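Long-range contacts in conserved hypothetical protein (PDB 2GPI), which is of unknown function, belongs to the DUF1488 family and may take part in transcriptional regulation of the shikimate pathway: residues I6-W14 / L56-E67; W14-F23 / C34-E42. All coordinates share one frame; numbering follows the deposited sequence. Where two conformers were deposited one is given.

Contact 1: I6-W14 / L56-E67; sequences IIFTEQLTW and LSLFEQFRFDIE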
loop_
_atom_site.group_PDB
_atom_site.type_symbol
_atom_site.label_atom_id
_atom_site.label_comp_id
_atom_site.label_asym_id
_atom_site.label_seq_id
_atom_site.Cartn_x
_atom_site.Cartn_y
_atom_site.Cartn_z
ATOM N N ILE A 6 11.592 -8.670 -1.512
ATOM C CA ILE A 6 10.301 -8.149 -1.024
ATOM C C ILE A 6 9.282 -8.347 -2.112
ATOM O O ILE A 6 9.364 -7.750 -3.162
ATOM C CB ILE A 6 10.334 -6.649 -0.593
ATOM C CG1 ILE A 6 11.353 -6.453 0.530
ATOM C CG2 ILE A 6 8.931 -6.202 -0.124
ATOM C CD1 ILE A 6 11.913 -5.024 0.684
ATOM N N ILE A 7 8.314 -9.230 -1.873
ATOM C CA ILE A 7 7.302 -9.591 -2.855
ATOM C C ILE A 7 5.951 -8.991 -2.469
ATOM O O ILE A 7 5.534 -9.073 -1.314
ATOM C CB ILE A 7 7.136 -11.106 -2.882
ATOM C CG1 ILE A 7 8.454 -11.800 -3.294
ATOM C CG2 ILE A 7 5.956 -11.531 -3.802
ATOM C CD1 ILE A 7 8.439 -13.371 -3.117
ATOM N N PHE A 8 5.264 -8.406 -3.434
ATOM C CA PHE A 8 3.916 -7.928 -3.232
ATOM C C PHE A 8 2.933 -8.990 -3.689
ATOM O O PHE A 8 2.892 -9.376 -4.872
ATOM C CB PHE A 8 3.731 -6.591 -3.926
ATOM C CG PHE A 8 4.537 -5.535 -3.268
ATOM C CD1 PHE A 8 4.010 -4.823 -2.209
ATOM C CD2 PHE A 8 5.845 -5.352 -3.594
ATOM C CE1 PHE A 8 4.791 -3.926 -1.498
ATOM C CE2 PHE A 8 6.602 -4.415 -2.920
ATOM C CZ PHE A 8 6.051 -3.706 -1.860
ATOM N N THR A 9 2.198 -9.519 -2.725
ATOM C CA THR A 9 1.406 -10.707 -2.962
ATOM C C THR A 9 -0.054 -10.465 -3.355
ATOM O O THR A 9 -0.820 -11.437 -3.551
ATOM C CB THR A 9 1.508 -11.622 -1.727
ATOM O OG1 THR A 9 1.130 -10.900 -0.541
ATOM C CG2 THR A 9 2.920 -12.199 -1.562
ATOM N N GLU A 10 -0.438 -9.190 -3.501
ATOM C CA GLU A 10 -1.696 -8.821 -4.153
ATOM C C GLU A 10 -2.962 -9.329 -3.455
ATOM O O GLU A 10 -3.958 -9.644 -4.111
ATOM C CB GLU A 10 -1.684 -9.237 -5.634
ATOM C CG GLU A 10 -0.511 -8.621 -6.428
ATOM C CD GLU A 10 -0.351 -7.114 -6.219
ATOM O OE1 GLU A 10 -1.266 -6.333 -6.579
ATOM O OE2 GLU A 10 0.733 -6.692 -5.708
ATOM N N GLN A 11 -2.896 -9.406 -2.125
ATOM C CA GLN A 11 -4.090 -9.574 -1.312
ATOM C C GLN A 11 -4.559 -8.148 -1.038
ATOM O O GLN A 11 -3.979 -7.431 -0.235
ATOM C CB GLN A 11 -3.759 -10.407 -0.056
ATOM C CG GLN A 11 -3.250 -11.806 -0.384
ATOM C CD GLN A 11 -2.896 -12.630 0.840
ATOM O OE1 GLN A 11 -3.222 -12.264 1.964
ATOM N NE2 GLN A 11 -2.232 -13.763 0.617
ATOM N N LEU A 12 -5.528 -7.705 -1.838
ATOM C CA LEU A 12 -5.991 -6.308 -1.851
ATOM C C LEU A 12 -7.381 -6.285 -1.275
ATOM O O LEU A 12 -8.276 -6.966 -1.788
ATOM C CB LEU A 12 -5.966 -5.727 -3.263
ATOM C CG LEU A 12 -4.637 -5.938 -4.018
ATOM C CD1 LEU A 12 -4.782 -5.578 -5.511
ATOM C CD2 LEU A 12 -3.466 -5.251 -3.364
ATOM N N THR A 13 -7.536 -5.546 -0.180
ATOM C CA THR A 13 -8.839 -5.416 0.538
ATOM C C THR A 13 -9.029 -3.966 1.024
ATOM O O THR A 13 -8.096 -3.188 1.118
ATOM C CB THR A 13 -8.897 -6.419 1.702
ATOM O OG1 THR A 13 -7.845 -6.140 2.646
ATOM C CG2 THR A 13 -8.760 -7.839 1.180
ATOM N N TRP A 14 -10.276 -3.623 1.337
ATOM C CA TRP A 14 -10.606 -2.418 2.086
ATOM C C TRP A 14 -10.683 -2.691 3.592
ATOM O O TRP A 14 -11.351 -3.656 4.062
ATOM C CB TRP A 14 -11.927 -1.808 1.595
ATOM C CG TRP A 14 -12.181 -0.404 2.148
ATOM C CD1 TRP A 14 -12.994 -0.069 3.197
ATOM C CD2 TRP A 14 -11.585 0.829 1.699
ATOM N NE1 TRP A 14 -12.956 1.279 3.407
ATOM C CE2 TRP A 14 -12.111 1.865 2.508
ATOM C CE3 TRP A 14 -10.709 1.170 0.676
ATOM C CZ2 TRP A 14 -11.755 3.212 2.335
ATOM C CZ3 TRP A 14 -10.363 2.524 0.484
ATOM C CH2 TRP A 14 -10.860 3.515 1.337
ATOM N N LEU A 56 -10.504 -0.046 -5.276
ATOM C CA LEU A 56 -9.601 -1.106 -5.728
ATOM C C LEU A 56 -9.108 -0.782 -7.146
ATOM O O LEU A 56 -7.939 -0.960 -7.471
ATOM C CB LEU A 56 -10.291 -2.460 -5.715
ATOM C CG LEU A 56 -9.490 -3.560 -6.403
ATOM C CD1 LEU A 56 -8.187 -3.733 -5.663
ATOM C CD2 LEU A 56 -10.262 -4.904 -6.450
ATOM N N SER A 57 -9.981 -0.255 -7.988
ATOM C CA SER A 57 -9.599 0.126 -9.350
ATOM C C SER A 57 -8.517 1.213 -9.356
ATOM O O SER A 57 -7.567 1.166 -10.148
ATOM C CB SER A 57 -10.819 0.558 -10.167
ATOM O OG SER A 57 -10.434 0.941 -11.480
ATOM N N LEU A 58 -8.629 2.166 -8.450
ATOM C CA LEU A 58 -7.621 3.226 -8.329
ATOM C C LEU A 58 -6.279 2.673 -7.829
ATOM O O LEU A 58 -5.212 3.046 -8.361
ATOM C CB LEU A 58 -8.137 4.386 -7.472
ATOM C CG LEU A 58 -9.298 5.213 -8.087
ATOM C CD1 LEU A 58 -9.807 6.214 -7.055
ATOM C CD2 LEU A 58 -8.891 5.876 -9.420
ATOM N N PHE A 59 -6.308 1.796 -6.830
ATOM C CA PHE A 59 -5.092 1.096 -6.425
ATOM C C PHE A 59 -4.420 0.415 -7.636
ATOM O O PHE A 59 -3.191 0.560 -7.886
ATOM C CB PHE A 59 -5.345 0.091 -5.294
ATOM C CG PHE A 59 -4.113 -0.665 -4.913
ATOM C CD1 PHE A 59 -3.730 -1.792 -5.632
ATOM C CD2 PHE A 59 -3.259 -0.194 -3.893
ATOM C CE1 PHE A 59 -2.543 -2.487 -5.339
ATOM C CE2 PHE A 59 -2.063 -0.919 -3.620
ATOM C CZ PHE A 59 -1.732 -2.035 -4.316
ATOM N N GLU A 60 -5.234 -0.337 -8.384
ATOM C CA GLU A 60 -4.688 -1.049 -9.563
ATOM C C GLU A 60 -4.093 -0.089 -10.584
ATOM O O GLU A 60 -3.002 -0.367 -11.157
ATOM C CB GLU A 60 -5.775 -1.926 -10.159
ATOM C CG GLU A 60 -6.079 -3.094 -9.322
ATOM C CD GLU A 60 -4.933 -4.114 -9.238
ATOM O OE1 GLU A 60 -3.919 -4.009 -9.972
ATOM O OE2 GLU A 60 -5.068 -5.030 -8.441
ATOM N N GLN A 61 -4.753 1.042 -10.803
ATOM C CA GLN A 61 -4.254 2.068 -11.743
ATOM C C GLN A 61 -2.855 2.559 -11.365
ATOM O O GLN A 61 -2.037 2.827 -12.233
ATOM C CB GLN A 61 -5.230 3.230 -11.838
ATOM C CG GLN A 61 -4.819 4.310 -12.793
ATOM C CD GLN A 61 -5.945 5.316 -13.007
ATOM O OE1 GLN A 61 -7.123 5.037 -12.674
ATOM N NE2 GLN A 61 -5.597 6.485 -13.571
ATOM N N PHE A 62 -2.584 2.665 -10.068
ATOM C CA PHE A 62 -1.348 3.189 -9.570
ATOM C C PHE A 62 -0.536 2.100 -8.815
ATOM O O PHE A 62 0.374 2.431 -8.019
ATOM C CB PHE A 62 -1.617 4.388 -8.661
ATOM C CG PHE A 62 -2.217 5.560 -9.393
ATOM C CD1 PHE A 62 -1.394 6.467 -10.002
ATOM C CD2 PHE A 62 -3.585 5.768 -9.424
ATOM C CE1 PHE A 62 -1.891 7.551 -10.689
ATOM C CE2 PHE A 62 -4.096 6.836 -10.157
ATOM C CZ PHE A 62 -3.230 7.731 -10.767
ATOM N N ARG A 63 -0.837 0.835 -9.072
ATOM C CA ARG A 63 -0.272 -0.258 -8.274
ATOM C C ARG A 63 1.251 -0.169 -8.172
ATOM O O ARG A 63 1.836 -0.297 -7.085
ATOM C CB ARG A 63 -0.621 -1.644 -8.885
ATOM C CG ARG A 63 0.145 -2.796 -8.299
ATOM C CD ARG A 63 -0.196 -4.074 -8.952
ATOM N NE ARG A 63 0.800 -5.093 -8.591
ATOM C CZ ARG A 63 0.866 -6.306 -9.140
ATOM N NH1 ARG A 63 -0.017 -6.653 -10.047
ATOM N NH2 ARG A 63 1.796 -7.167 -8.730
ATOM N N PHE A 64 1.913 -0.028 -9.312
ATOM C CA PHE A 64 3.381 -0.093 -9.303
ATOM C C PHE A 64 4.028 1.143 -8.658
ATOM O O PHE A 64 5.049 1.026 -8.001
ATOM C CB PHE A 64 3.941 -0.433 -10.691
ATOM C CG PHE A 64 3.588 -1.837 -11.084
ATOM C CD1 PHE A 64 4.439 -2.876 -10.715
ATOM C CD2 PHE A 64 2.380 -2.130 -11.687
ATOM C CE1 PHE A 64 4.108 -4.201 -10.970
ATOM C CE2 PHE A 64 2.023 -3.482 -11.955
ATOM C CZ PHE A 64 2.893 -4.504 -11.588
ATOM N N ASP A 65 3.395 2.298 -8.777
ATOM C CA ASP A 65 3.868 3.460 -8.029
ATOM C C ASP A 65 3.702 3.273 -6.530
ATOM O O ASP A 65 4.547 3.671 -5.723
ATOM C CB ASP A 65 3.060 4.682 -8.470
ATOM C CG ASP A 65 3.391 5.152 -9.899
ATOM O OD1 ASP A 65 4.417 4.722 -10.488
ATOM O OD2 ASP A 65 2.605 5.988 -10.388
ATOM N N ILE A 66 2.555 2.739 -6.138
ATOM C CA ILE A 66 2.247 2.551 -4.702
ATOM C C ILE A 66 3.174 1.519 -4.089
ATOM O O ILE A 66 3.749 1.719 -3.036
ATOM C CB ILE A 66 0.772 2.200 -4.485
ATOM C CG1 ILE A 66 -0.165 3.353 -4.885
ATOM C CG2 ILE A 66 0.479 1.812 -3.027
ATOM C CD1 ILE A 66 -1.612 2.975 -5.076
ATOM N N GLU A 67 3.281 0.370 -4.765
ATOM C CA GLU A 67 4.138 -0.711 -4.273
ATOM C C GLU A 67 5.628 -0.292 -4.302
ATOM O O GLU A 67 6.373 -0.688 -3.373
ATOM C CB GLU A 67 3.856 -2.020 -5.031
ATOM C CG GLU A 67 2.424 -2.566 -4.670
ATOM C CD GLU A 67 2.006 -3.838 -5.353
ATOM O OE1 GLU A 67 2.613 -4.244 -6.374
ATOM O OE2 GLU A 67 1.034 -4.475 -4.825
HETATM O O HOH W 1 3.860 -8.439 -7.186
HETATM O O HOH W 2 0.092 -6.507 -2.522
HETATM O O HOH W 3 -3.152 -6.822 -8.393
#
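Glu-10 reaches from the loop between strands 6-8 and 13-15 to Arg-63 and Glu-67 on helix 63-75, and the three make a salt-bridge network. Its carboxylate lies stacked over one face of the Arg-63 guanidinium, the planes 22° apart, with Glu-10 OE1 3.1 Å from Arg-63 NE. The oxygen sits well out of the guanidinium plane, so this salt bridge rests on charge alone; the N-H of NE is spent in plane on Glu-67 OE1, at 3.0 Å and nearly straight (172°). The ring of Phe-64 covers the opposite face of the guanidinium. Glu-10 bends at chi2 (-49°), which carries its other oxygen toward the second acid: Glu-10 OE2 stands just 2.4 Å from Glu-67 OE2.

Water extends the polar contact. One molecule donates to both Glu-10 OE1 and Glu-60 OE2, joining two acids whose like charges lie close, and another accepts from the backbone N of Glu-10.

Apolar contacts lie to either side of the charges. Phe-8 lays a ring face against the aliphatic part of Glu-67, whose CB stands 3.9 Å from the ring centroid, almost on the normal, in a CH-pi contact. Beyond Glu-10, in one of its two conformers, Leu-12 sets CD2 3.5 Å from Phe-59 CE1 and meets CD1 of Leu-56 with its CB. Phe-59 in turn packs against Phe-23 of strand 20-27.

At so short a separation one of the two acids probably carries a proton, and the Arg-63 cation would offset the negative charge that remains.

Contact 2: W14-F23 / C34-E42; sequences WDVQLSAIHF and CYIGQKVLE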
loop_
_atom_site.group_PDB
_atom_site.type_symbol
_atom_site.label_atom_id
_atom_site.label_comp_id
_atom_site.label_asym_id
_atom_site.label_seq_id
_atom_site.Cartn_x
_atom_site.Cartn_y
_atom_site.Cartn_z
ATOM N N TRP A 14 -10.276 -3.623 1.337
ATOM C CA TRP A 14 -10.606 -2.418 2.086
ATOM C C TRP A 14 -10.683 -2.691 3.592
ATOM O O TRP A 14 -11.351 -3.656 4.062
ATOM C CB TRP A 14 -11.927 -1.808 1.595
ATOM C CG TRP A 14 -12.181 -0.404 2.148
ATOM C CD1 TRP A 14 -12.994 -0.069 3.197
ATOM C CD2 TRP A 14 -11.585 0.829 1.699
ATOM N NE1 TRP A 14 -12.956 1.279 3.407
ATOM C CE2 TRP A 14 -12.111 1.865 2.508
ATOM C CE3 TRP A 14 -10.709 1.170 0.676
ATOM C CZ2 TRP A 14 -11.755 3.212 2.335
ATOM C CZ3 TRP A 14 -10.363 2.524 0.484
ATOM C CH2 TRP A 14 -10.860 3.515 1.337
ATOM N N ASP A 15 -10.037 -1.835 4.350
ATOM C CA ASP A 15 -10.052 -1.893 5.791
ATOM C C ASP A 15 -10.937 -0.752 6.299
ATOM O O ASP A 15 -10.564 0.436 6.234
ATOM C CB ASP A 15 -8.602 -1.811 6.293
ATOM C CG ASP A 15 -8.484 -1.836 7.812
ATOM O OD1 ASP A 15 -9.428 -1.490 8.547
ATOM O OD2 ASP A 15 -7.380 -2.211 8.263
ATOM N N VAL A 16 -12.157 -1.080 6.741
ATOM C CA VAL A 16 -13.070 -0.020 7.219
ATOM C C VAL A 16 -12.603 0.696 8.523
ATOM O O VAL A 16 -12.953 1.835 8.740
ATOM C CB VAL A 16 -14.529 -0.523 7.374
ATOM C CG1 VAL A 16 -15.134 -0.969 6.011
ATOM C CG2 VAL A 16 -14.578 -1.656 8.391
ATOM N N GLN A 17 -11.789 0.020 9.320
ATOM C CA GLN A 17 -11.324 0.549 10.609
ATOM C C GLN A 17 -10.397 1.719 10.332
ATOM O O GLN A 17 -10.448 2.735 11.004
ATOM C CB GLN A 17 -10.625 -0.567 11.397
ATOM C CG GLN A 17 -9.745 -0.134 12.565
ATOM C CD GLN A 17 -10.413 -0.271 13.925
ATOM O OE1 GLN A 17 -11.375 -1.029 14.098
ATOM N NE2 GLN A 17 -9.880 0.448 14.909
ATOM N N LEU A 18 -9.595 1.586 9.285
ATOM C CA LEU A 18 -8.634 2.616 8.916
ATOM C C LEU A 18 -9.051 3.479 7.717
ATOM O O LEU A 18 -8.363 4.449 7.418
ATOM C CB LEU A 18 -7.316 1.965 8.567
ATOM C CG LEU A 18 -6.668 1.099 9.639
ATOM C CD1 LEU A 18 -5.344 0.514 9.164
ATOM C CD2 LEU A 18 -6.486 1.970 10.901
ATOM N N SER A 19 -10.121 3.100 7.020
ATOM C CA SER A 19 -10.495 3.718 5.726
ATOM C C SER A 19 -9.298 3.739 4.797
ATOM O O SER A 19 -8.809 4.817 4.423
ATOM C CB SER A 19 -11.049 5.119 5.904
ATOM O OG SER A 19 -12.259 5.064 6.655
ATOM N N ALA A 20 -8.809 2.538 4.475
ATOM C CA ALA A 20 -7.580 2.370 3.709
ATOM C C ALA A 20 -7.678 1.145 2.829
ATOM O O ALA A 20 -8.368 0.190 3.187
ATOM C CB ALA A 20 -6.400 2.215 4.682
ATOM N N ILE A 21 -6.971 1.140 1.700
ATOM C CA ILE A 21 -6.667 -0.088 1.006
ATOM C C ILE A 21 -5.536 -0.795 1.764
ATOM O O ILE A 21 -4.483 -0.202 2.064
ATOM C CB ILE A 21 -6.250 0.121 -0.461
ATOM C CG1 ILE A 21 -7.468 0.537 -1.347
ATOM C CG2 ILE A 21 -5.580 -1.174 -1.053
ATOM C CD1 ILE A 21 -8.410 -0.600 -1.635
ATOM N N HIS A 22 -5.791 -2.042 2.064
ATOM C CA HIS A 22 -4.825 -2.929 2.715
ATOM C C HIS A 22 -4.229 -3.817 1.592
ATOM O O HIS A 22 -4.957 -4.538 0.866
ATOM C CB HIS A 22 -5.538 -3.692 3.839
ATOM C CG HIS A 22 -4.719 -4.838 4.457
ATOM N ND1 HIS A 22 -5.288 -5.852 5.191
ATOM C CD2 HIS A 22 -3.375 -5.063 4.470
ATOM C CE1 HIS A 22 -4.336 -6.663 5.627
ATOM N NE2 HIS A 22 -3.163 -6.215 5.197
ATOM N N PHE A 23 -2.902 -3.795 1.483
ATOM C CA PHE A 23 -2.199 -4.621 0.513
ATOM C C PHE A 23 -1.039 -5.318 1.234
ATOM O O PHE A 23 -0.623 -4.908 2.285
ATOM C CB PHE A 23 -1.769 -3.893 -0.761
ATOM C CG PHE A 23 -0.823 -2.721 -0.574
ATOM C CD1 PHE A 23 -1.246 -1.519 -0.033
ATOM C CD2 PHE A 23 0.495 -2.829 -0.954
ATOM C CE1 PHE A 23 -0.365 -0.442 0.067
ATOM C CE2 PHE A 23 1.377 -1.745 -0.836
ATOM C CZ PHE A 23 0.955 -0.581 -0.326
ATOM N N CYS A 34 0.591 -3.605 4.490
ATOM C CA CYS A 34 0.788 -2.244 3.994
ATOM C C CYS A 34 -0.575 -1.591 3.765
ATOM O O CYS A 34 -1.564 -2.274 3.469
ATOM C CB CYS A 34 1.505 -2.225 2.661
ATOM S SG CYS A 34 3.115 -3.066 2.689
ATOM N N TYR A 35 -0.604 -0.289 3.898
ATOM C CA TYR A 35 -1.856 0.467 3.846
ATOM C C TYR A 35 -1.654 1.768 3.092
ATOM O O TYR A 35 -0.648 2.415 3.221
ATOM C CB TYR A 35 -2.356 0.759 5.238
ATOM C CG TYR A 35 -2.645 -0.478 6.044
ATOM C CD1 TYR A 35 -1.676 -1.085 6.823
ATOM C CD2 TYR A 35 -3.906 -1.074 5.997
ATOM C CE1 TYR A 35 -1.938 -2.241 7.487
ATOM C CE2 TYR A 35 -4.194 -2.218 6.697
ATOM C CZ TYR A 35 -3.195 -2.826 7.459
ATOM O OH TYR A 35 -3.458 -3.963 8.160
ATOM N N ILE A 36 -2.647 2.132 2.289
ATOM C CA ILE A 36 -2.725 3.472 1.700
ATOM C C ILE A 36 -4.129 4.028 2.014
ATOM O O ILE A 36 -5.158 3.440 1.622
ATOM C CB ILE A 36 -2.344 3.514 0.181
ATOM C CG1 ILE A 36 -2.387 4.934 -0.368
ATOM C CG2 ILE A 36 -3.212 2.561 -0.668
ATOM C CD1 ILE A 36 -1.766 5.095 -1.772
ATOM N N GLY A 37 -4.142 5.120 2.762
ATOM C CA GLY A 37 -5.397 5.678 3.200
ATOM C C GLY A 37 -6.232 6.278 2.079
ATOM O O GLY A 37 -5.735 6.641 1.005
ATOM N N GLN A 38 -7.534 6.349 2.328
ATOM C CA GLN A 38 -8.491 6.878 1.347
ATOM C C GLN A 38 -8.028 8.218 0.798
ATOM O O GLN A 38 -7.990 8.412 -0.455
ATOM C CB GLN A 38 -9.854 6.996 1.980
ATOM C CG GLN A 38 -10.877 7.423 0.966
ATOM C CD GLN A 38 -12.271 7.412 1.521
ATOM O OE1 GLN A 38 -12.540 6.813 2.577
ATOM N NE2 GLN A 38 -13.175 8.071 0.815
ATOM N N LYS A 39 -7.695 9.153 1.681
ATOM C CA LYS A 39 -7.335 10.493 1.230
ATOM C C LYS A 39 -6.062 10.478 0.381
ATOM O O LYS A 39 -5.966 11.177 -0.616
ATOM C CB LYS A 39 -7.225 11.478 2.400
ATOM C CG LYS A 39 -8.570 11.749 3.079
ATOM C CD LYS A 39 -8.483 12.762 4.218
ATOM C CE LYS A 39 -9.858 13.044 4.771
ATOM N N VAL A 40 -5.089 9.641 0.735
ATOM C CA VAL A 40 -3.852 9.555 -0.034
ATOM C C VAL A 40 -4.156 9.108 -1.464
ATOM O O VAL A 40 -3.657 9.665 -2.472
ATOM C CB VAL A 40 -2.803 8.625 0.634
ATOM C CG1 VAL A 40 -1.527 8.565 -0.233
ATOM C CG2 VAL A 40 -2.459 9.175 2.018
ATOM N N LEU A 41 -4.978 8.087 -1.576
ATOM C CA LEU A 41 -5.371 7.567 -2.859
ATOM C C LEU A 41 -6.210 8.539 -3.671
ATOM O O LEU A 41 -6.025 8.642 -4.864
ATOM C CB LEU A 41 -6.144 6.258 -2.658
ATOM C CG LEU A 41 -6.356 5.361 -3.849
ATOM C CD1 LEU A 41 -5.055 5.081 -4.599
ATOM C CD2 LEU A 41 -7.049 4.005 -3.316
ATOM N N GLU A 42 -7.109 9.267 -3.018
ATOM C CA GLU A 42 -7.906 10.320 -3.683
ATOM C C GLU A 42 -7.036 11.429 -4.258
ATOM O O GLU A 42 -7.264 11.868 -5.407
ATOM C CB GLU A 42 -8.931 10.931 -2.725
ATOM C CG GLU A 42 -10.028 9.900 -2.377
ATOM C CD GLU A 42 -11.056 10.417 -1.366
ATOM O OE1 GLU A 42 -10.685 11.265 -0.507
ATOM O OE2 GLU A 42 -12.237 10.006 -1.430
HETATM O O HOH W 4 -5.929 -4.932 8.241
#
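Phe-23 turns its ring back over Cys-34 because chi1 (60°) sets CG between the backbone N and the carbonyl carbon; Cys-34 CB then lies 3.5 Å from the ring centroid, over the face, in a CH-pi contact, and SG approaches obliquely. On the other side of the sheet, His-22 holds CG anti to its N (chi1 170°) while Tyr-35 holds CG beside its own (chi1 -61°), and the two side chains run the same way. Their rings form an offset stack, centroids 4.6 Å apart, with the Tyr-35 hydroxyl over the imidazole.

Between these two layers strands 20-27 and 30-37 pair as an antiparallel hairpin. Ile-21 with Ile-36 and Phe-23 with Cys-34 are the hydrogen-bonded pairs, each joined by two N-H...O bonds. Gln-38 N, at the start of helix 38-45, donates to Ser-19 O (2.9 Å) and carries the pairing into the G1 bulge in which Ser-19 and Ala-20 face Asp-15.

Leu-18 lays CD1 over a face of the Tyr-35 ring, 4.0 Å from its centroid. A water donates to Asp-15 OD2 and lies 2.7 Å from Tyr-35 OH, while His-22 NE2 is hydrogen-bonded to Asp-33. At the helix start, Trp-14 brings CH2 3.7 Å from Gln-38 CB, which meets the indole at its edge.

An alanine in place of Phe-23 is likely to open a gap over Cys-34 CB and deprive Phe-59 and Ile-66 of their aromatic neighbour. The hairpin divides its chemistry between its faces: Phe-23, Ile-21 and Ile-36, with Cys-34 among them, form an apolar face on which Phe-59 and Ile-66 pack, whereas His-22 and Tyr-35 give the other an aromatic pair with polar ends.

Both contacts are partly buried, but contact 2 has the larger share of buried residues, seven of fourteen against two of eight. Contact 2 pairs two strands of the sheet, through backbone hydrogen bonds and stacked rings; contact 1 ties helices 52-61 and 63-75 to strand 6-8 and the loop after it, mainly through side chains, with charges and water prominent. The two share Trp-14 and strand 13-15, and contact 2 is nested along the chain inside the loop that contact 1 closes. They meet at Phe-23, against which Leu-12, Phe-59 and Ile-66 pack. The apolar face of the hairpin therefore continues into the hydrophobic part of contact 1.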